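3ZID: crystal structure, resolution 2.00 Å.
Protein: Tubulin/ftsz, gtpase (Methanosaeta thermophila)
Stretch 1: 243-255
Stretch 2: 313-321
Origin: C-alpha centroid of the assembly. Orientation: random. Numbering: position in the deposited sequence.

Stretch 1, residues 243-255: SPSIRAAIKNSLR
Stretch 2 (313-321) EPRVLSVLS

Val-316 (chi1 t), the most covered residue, centres the contact: its CG2 lies 3.7 Å from Ala-249 CB, the short side chain of Ala-249 pointing toward the strand, and 4.3 Å from Ile-250 CG1 (Ile-250 m, t). The helix starts at Ile-246 (phi/psi about -60/-45); the strand begins at Arg-315 and continues past Ser-321; 443 Å² is buried in all. Both stretches run the same way: CA atoms pair Pro-244 with Pro-314 (6.4 Å), Ile-250 with Val-316 (6.1 Å) and Ser-253 with Ser-318 (6.2 Å). Strand alternation (phi/psi near -115/135; Arg-315 -136/155, Val-316 -128/135) turns CB of Val-316, Ser-318 and Leu-320 toward the helix, those of Arg-315, Leu-317 and Val-319 away. Ile-246 (m, m) brings CD1 to 3.9 Å from Pro-314 CB; Pro-244 CB to Pro-314 CG is 4.2 Å, both prolines C-gamma endo. At the other end Leu-254 (m, t) sets CD2 3.6 Å from Leu-320 CD2 (Leu-320 m, t) and 3.5 Å from Ser-318 CB. Serine's small hydroxyl suits this buried site, reaching a backbone carbonyl: Ser-318 OG (p) donates to Ser-253 O at 2.8 Å. Ser-253 OG (p) donates to Ile-250 O at 2.8 Å, satisfied within its own stretch. Ser-245 (t) caps the helix, OG accepting from Ala-248 N at 3.2 Å.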

# COMPACT_ATOMS: atom_id res chain seq x y z
N SER A 243 25.79 14.50 9.79
CA SER A 243 24.68 15.29 10.30
C SER A 243 23.59 14.43 10.91
O SER A 243 22.66 14.01 10.21
CB SER A 243 24.10 16.17 9.20
OG SER A 243 23.58 15.37 8.16
N PRO A 244 23.70 14.16 12.21
CA PRO A 244 22.78 13.33 13.00
C PRO A 244 21.61 14.12 13.59
O PRO A 244 20.87 13.60 14.42
CB PRO A 244 23.68 12.80 14.11
CG PRO A 244 24.61 13.95 14.36
CD PRO A 244 24.86 14.59 13.01
N SER A 245 21.44 15.36 13.14
CA SER A 245 20.40 16.25 13.67
C SER A 245 19.01 15.61 13.64
O SER A 245 18.48 15.28 12.56
CB SER A 245 20.39 17.53 12.82
OG SER A 245 19.24 18.32 13.06
N ILE A 246 18.41 15.47 14.82
CA ILE A 246 17.09 14.85 14.95
C ILE A 246 16.03 15.75 14.31
O ILE A 246 15.10 15.27 13.68
CB ILE A 246 16.72 14.58 16.41
CG1 ILE A 246 17.74 13.64 17.04
CG2 ILE A 246 15.35 13.92 16.50
CD1 ILE A 246 17.65 12.23 16.53
N ARG A 247 16.18 17.05 14.49
CA ARG A 247 15.29 18.01 13.88
C ARG A 247 15.23 17.81 12.38
O ARG A 247 14.15 17.75 11.79
CB ARG A 247 15.77 19.42 14.20
CG ARG A 247 15.12 20.51 13.38
CD ARG A 247 15.68 21.87 13.78
NE ARG A 247 14.88 22.99 13.31
CZ ARG A 247 14.97 24.22 13.80
NH1 ARG A 247 15.83 24.48 14.77
NH2 ARG A 247 14.20 25.19 13.31
N ALA A 248 16.40 17.71 11.76
CA ALA A 248 16.46 17.53 10.32
C ALA A 248 15.93 16.16 9.96
O ALA A 248 15.22 15.99 8.97
CB ALA A 248 17.86 17.73 9.80
N ALA A 249 16.31 15.16 10.76
CA ALA A 249 15.83 13.82 10.53
C ALA A 249 14.29 13.79 10.61
O ALA A 249 13.67 13.20 9.76
CB ALA A 249 16.47 12.83 11.48
N ILE A 250 13.68 14.43 11.62
CA ILE A 250 12.22 14.47 11.75
C ILE A 250 11.57 15.16 10.57
O ILE A 250 10.66 14.60 9.96
CB ILE A 250 11.73 15.12 13.04
CG1 ILE A 250 12.02 14.18 14.21
CG2 ILE A 250 10.22 15.38 12.96
CD1 ILE A 250 11.74 14.79 15.57
N LYS A 251 12.05 16.34 10.18
CA LYS A 251 11.53 17.06 9.00
C LYS A 251 11.62 16.31 7.68
O LYS A 251 10.68 16.32 6.90
CB LYS A 251 12.26 18.40 8.83
CG LYS A 251 11.91 19.10 7.52
CD LYS A 251 12.47 20.53 7.42
CE LYS A 251 12.04 21.18 6.10
NZ LYS A 251 12.29 22.65 6.04
N ASN A 252 12.77 15.69 7.42
CA ASN A 252 13.02 14.96 6.17
C ASN A 252 12.14 13.71 5.93
O ASN A 252 11.95 13.28 4.80
CB ASN A 252 14.48 14.55 6.12
CG ASN A 252 15.37 15.71 5.80
OD1 ASN A 252 14.91 16.72 5.30
ND2 ASN A 252 16.64 15.60 6.18
N SER A 253 11.67 13.09 7.01
CA SER A 253 10.72 11.97 6.98
C SER A 253 9.31 12.46 6.76
O SER A 253 8.41 11.66 6.52
CB SER A 253 10.76 11.17 8.27
OG SER A 253 10.09 11.89 9.29
N LEU A 254 9.09 13.77 6.92
CA LEU A 254 7.76 14.32 6.69
C LEU A 254 7.66 15.11 5.41
O LEU A 254 6.57 15.56 5.05
CB LEU A 254 7.31 15.21 7.84
CG LEU A 254 7.15 14.53 9.18
CD1 LEU A 254 6.87 15.61 10.19
CD2 LEU A 254 6.00 13.57 9.05
N ARG A 255 8.73 15.18 4.64
CA ARG A 255 8.62 15.96 3.44
C ARG A 255 8.30 14.94 2.37
O ARG A 255 8.63 13.76 2.53
CB ARG A 255 9.93 16.69 3.16
CG ARG A 255 11.11 15.77 3.16
CD ARG A 255 12.40 16.50 2.87
NE ARG A 255 13.48 15.55 2.62
CZ ARG A 255 14.73 15.88 2.33
NH1 ARG A 255 15.08 17.17 2.24
NH2 ARG A 255 15.64 14.93 2.13
N GLU A 313 23.29 5.28 13.53
CA GLU A 313 22.97 6.66 13.20
C GLU A 313 21.45 6.75 13.18
O GLU A 313 20.78 5.82 12.75
CB GLU A 313 23.57 7.03 11.86
CG GLU A 313 25.04 6.62 11.69
CD GLU A 313 25.93 7.23 12.75
OE1 GLU A 313 25.83 8.45 12.99
OE2 GLU A 313 26.73 6.49 13.36
N PRO A 314 20.90 7.85 13.70
CA PRO A 314 19.45 7.95 13.86
C PRO A 314 18.64 7.84 12.56
O PRO A 314 19.10 8.27 11.50
CB PRO A 314 19.25 9.32 14.51
CG PRO A 314 20.57 10.05 14.30
CD PRO A 314 21.61 9.01 14.26
N ARG A 315 17.47 7.22 12.66
CA ARG A 315 16.52 7.19 11.57
C ARG A 315 15.14 7.48 12.15
O ARG A 315 14.86 7.27 13.35
CB ARG A 315 16.54 5.85 10.83
CG ARG A 315 16.18 4.64 11.68
CD ARG A 315 15.95 3.43 10.76
NE ARG A 315 15.55 2.25 11.51
CZ ARG A 315 15.21 1.09 10.95
NH1 ARG A 315 15.22 0.97 9.63
NH2 ARG A 315 14.87 0.05 11.71
N VAL A 316 14.27 7.99 11.30
CA VAL A 316 12.95 8.38 11.73
C VAL A 316 11.92 7.73 10.83
O VAL A 316 12.06 7.71 9.60
CB VAL A 316 12.77 9.92 11.67
CG1 VAL A 316 11.35 10.31 12.08
CG2 VAL A 316 13.78 10.60 12.59
N LEU A 317 10.90 7.19 11.46
CA LEU A 317 9.72 6.73 10.76
C LEU A 317 8.55 7.61 11.14
O LEU A 317 8.29 7.86 12.30
CB LEU A 317 9.42 5.28 11.13
CG LEU A 317 8.14 4.73 10.47
CD1 LEU A 317 8.43 4.31 9.08
CD2 LEU A 317 7.62 3.55 11.27
N SER A 318 7.82 8.05 10.13
CA SER A 318 6.60 8.79 10.38
C SER A 318 5.40 8.01 9.83
O SER A 318 5.42 7.48 8.72
CB SER A 318 6.69 10.18 9.75
OG SER A 318 6.93 10.09 8.35
N VAL A 319 4.35 7.92 10.64
CA VAL A 319 3.12 7.29 10.20
C VAL A 319 2.16 8.44 10.13
O VAL A 319 1.90 9.09 11.13
CB VAL A 319 2.60 6.21 11.17
CG1 VAL A 319 1.32 5.55 10.62
CG2 VAL A 319 3.72 5.16 11.47
N LEU A 320 1.66 8.72 8.93
CA LEU A 320 0.78 9.86 8.70
C LEU A 320 -0.63 9.38 8.39
O LEU A 320 -0.82 8.35 7.75
CB LEU A 320 1.24 10.67 7.51
CG LEU A 320 2.59 11.36 7.60
CD1 LEU A 320 2.80 12.20 6.35
CD2 LEU A 320 2.63 12.23 8.85
N SER A 321 -1.60 10.12 8.89
CA SER A 321 -2.99 9.96 8.56
C SER A 321 -3.45 11.19 7.78
O SER A 321 -3.16 12.31 8.19
CB SER A 321 -3.79 9.83 9.87
OG SER A 321 -5.18 9.84 9.65